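DUF3822 family protein (Bacteroides thetaiotaomicron VPI-5482, PDB 3HRG) is of unknown function but adopts an actin-like ATPase fold, which suggests kinship with the nucleotide-binding proteins of the actin, sugar kinase and Hsp70 superfamily. Local coordinates at residues 215-220 with 238-243. Numbering follows the deposited sequence.
Sequences ELHLTG and QVFIMN
His217 and Phe240 each set CG anti to the carbonyl carbon (chi1 -63° and -54°), and their side chains lie side by side, pointing the same way from paired parallel strands. The planes are 25° apart but slid, with centroids 5.0 Å apart, so overlap is slight: Phe240 CD2 sits over one face of the imidazole toward its rim, 3.6 Å from His217 CE1. At the imidazole edge, in one of the two deposited conformers of Glu215, His217 NE2 donates in the ring plane to Glu215 OE1 (2.8 Å), reaching the anti side of the carboxylate. In that conformer the extended Glu215 chain carries the group past the phenyl ring, with Glu215 CD 3.8 Å from Phe240 CE2. An alanine in place of His217 would probably open a gap beside Phe240 and, in that conformer, leave Glu215 OE1 without this donor and its carboxylate freer to turn.

Four backbone bonds join the strands: Leu216 N to Gln238 O, Phe240 N to Leu216 O, Leu218 N to Phe240 O, and Met242 N to Leu218 O. On the face opposite the rings, Val239 CG1 meets both Leu216 CD2 and Leu218 CD1, each at 4.1 Å, and Ile241 CD1 turns back to Leu218 CB. Helix 225-235 packs against the leucines and Ile241 here, completing a beta-alpha-beta unit. Beyond the rings, selenomethionine Met242 lays CG by His217 CB and brings SE 3.9 Å from Thr219 CB. Strand 239-241 is outermost in its mixed five-stranded sheet, whose 3-2-1-4-5 order is that of actin-like ATPase domains; strand 162-167 flanks 215-220 on its other side. The chemistry is thus divided between an apolar, helix-covered face and one where an imidazole lies beside a phenyl ring, its orientation probably fixed by the carboxylate in that conformer.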
loop_
_atom_site.group_PDB
_atom_site.type_symbol
_atom_site.label_atom_id
_atom_site.label_comp_id
_atom_site.label_asym_id
_atom_site.label_seq_id
_atom_site.Cartn_x
_atom_site.Cartn_y
_atom_site.Cartn_z
ATOM N N GLU A 215 -6.170 8.905 -17.888
ATOM C CA GLU A 215 -5.274 9.643 -17.005
ATOM C C GLU A 215 -4.345 8.816 -16.169
ATOM O O GLU A 215 -4.707 7.742 -15.710
ATOM C CB GLU A 215 -6.112 10.537 -16.050
ATOM C CG GLU A 215 -6.986 11.567 -16.775
ATOM C CD GLU A 215 -7.829 12.467 -15.856
ATOM O OE1 GLU A 215 -7.802 12.340 -14.603
ATOM O OE2 GLU A 215 -8.535 13.318 -16.418
ATOM N N LEU A 216 -3.138 9.364 -15.970
ATOM C CA LEU A 216 -2.124 8.779 -15.108
ATOM C C LEU A 216 -1.957 9.724 -13.921
ATOM O O LEU A 216 -1.691 10.938 -14.114
ATOM C CB LEU A 216 -0.779 8.593 -15.822
ATOM C CG LEU A 216 0.395 8.217 -14.930
ATOM C CD1 LEU A 216 0.081 6.906 -14.149
ATOM C CD2 LEU A 216 1.705 8.117 -15.750
ATOM N N HIS A 217 -2.105 9.178 -12.721
ATOM C CA HIS A 217 -1.949 9.892 -11.452
ATOM C C HIS A 217 -0.796 9.242 -10.664
ATOM O O HIS A 217 -0.799 8.042 -10.399
ATOM C CB HIS A 217 -3.257 9.878 -10.671
ATOM C CG HIS A 217 -4.380 10.595 -11.359
ATOM N ND1 HIS A 217 -4.817 11.834 -10.960
ATOM C CD2 HIS A 217 -5.150 10.248 -12.424
ATOM C CE1 HIS A 217 -5.809 12.231 -11.749
ATOM N NE2 HIS A 217 -6.030 11.288 -12.648
ATOM N N LEU A 218 0.200 10.039 -10.320
ATOM C CA LEU A 218 1.398 9.553 -9.641
ATOM C C LEU A 218 1.507 10.040 -8.206
ATOM O O LEU A 218 1.146 11.187 -7.896
ATOM C CB LEU A 218 2.635 10.052 -10.403
ATOM C CG LEU A 218 2.822 9.577 -11.833
ATOM C CD1 LEU A 218 3.885 10.402 -12.540
ATOM C CD2 LEU A 218 3.170 8.107 -11.840
ATOM N N THR A 219 1.981 9.164 -7.329
ATOM C CA THR A 219 2.217 9.525 -5.952
ATOM C C THR A 219 3.409 8.730 -5.417
ATOM O O THR A 219 3.810 7.732 -6.023
ATOM C CB THR A 219 0.957 9.334 -5.077
ATOM O OG1 THR A 219 1.208 9.928 -3.792
ATOM C CG2 THR A 219 0.587 7.889 -4.925
ATOM N N GLY A 220 3.994 9.182 -4.304
ATOM C CA GLY A 220 5.119 8.483 -3.669
ATOM C C GLY A 220 6.518 9.072 -3.795
ATOM O O GLY A 220 6.712 10.288 -3.776
ATOM N N GLN A 238 -2.463 13.252 -20.329
ATOM C CA GLN A 238 -3.070 13.696 -19.061
ATOM C C GLN A 238 -2.314 13.001 -17.911
ATOM O O GLN A 238 -2.641 11.861 -17.548
ATOM C CB GLN A 238 -4.578 13.351 -18.998
ATOM C CG GLN A 238 -5.431 13.683 -20.284
ATOM C CD GLN A 238 -5.347 15.101 -20.755
ATOM O OE1 GLN A 238 -5.187 16.026 -19.954
ATOM N NE2 GLN A 238 -5.516 15.305 -22.089
ATOM N N VAL A 239 -1.254 13.645 -17.422
ATOM C CA VAL A 239 -0.432 13.110 -16.320
ATOM C C VAL A 239 -0.467 14.094 -15.149
ATOM O O VAL A 239 -0.266 15.291 -15.343
ATOM C CB VAL A 239 1.047 12.881 -16.710
ATOM C CG1 VAL A 239 1.797 12.205 -15.540
ATOM C CG2 VAL A 239 1.171 12.025 -17.943
ATOM N N PHE A 240 -0.734 13.592 -13.952
ATOM C CA PHE A 240 -0.814 14.439 -12.743
ATOM C C PHE A 240 -0.026 13.888 -11.566
ATOM O O PHE A 240 0.204 12.679 -11.486
ATOM C CB PHE A 240 -2.267 14.542 -12.282
ATOM C CG PHE A 240 -3.198 14.998 -13.338
ATOM C CD1 PHE A 240 -3.412 16.344 -13.551
ATOM C CD2 PHE A 240 -3.875 14.071 -14.124
ATOM C CE1 PHE A 240 -4.276 16.777 -14.564
ATOM C CE2 PHE A 240 -4.752 14.502 -15.125
ATOM C CZ PHE A 240 -4.948 15.847 -15.350
ATOM N N ILE A 241 0.430 14.794 -10.696
ATOM C CA ILE A 241 1.105 14.441 -9.456
ATOM C C ILE A 241 0.026 14.638 -8.424
ATOM O O ILE A 241 -0.483 15.762 -8.261
ATOM C CB ILE A 241 2.289 15.342 -9.103
ATOM C CG1 ILE A 241 3.326 15.329 -10.220
ATOM C CG2 ILE A 241 2.918 14.902 -7.735
ATOM C CD1 ILE A 241 3.890 14.028 -10.450
HETATM N N MSE A 242 -0.337 13.566 -7.745
HETATM C CA MSE A 242 -1.396 13.611 -6.772
HETATM C C MSE A 242 -1.063 14.453 -5.551
HETATM O O MSE A 242 0.096 14.623 -5.190
HETATM C CB MSE A 242 -1.716 12.217 -6.241
HETATM C CG MSE A 242 -2.157 11.233 -7.245
HETATM SE SE MSE A 242 -2.717 9.648 -6.307
HETATM C CE MSE A 242 -4.456 10.264 -5.646
ATOM N N ASN A 243 -2.138 14.935 -4.934
ATOM C CA ASN A 243 -2.110 15.701 -3.706
ATOM C C ASN A 243 -2.822 14.739 -2.728
ATOM O O ASN A 243 -3.980 14.374 -2.960
ATOM C CB ASN A 243 -2.844 17.026 -3.893
ATOM C CG ASN A 243 -2.832 17.902 -2.659
ATOM O OD1 ASN A 243 -2.189 17.600 -1.660
ATOM N ND2 ASN A 243 -3.547 19.019 -2.736
#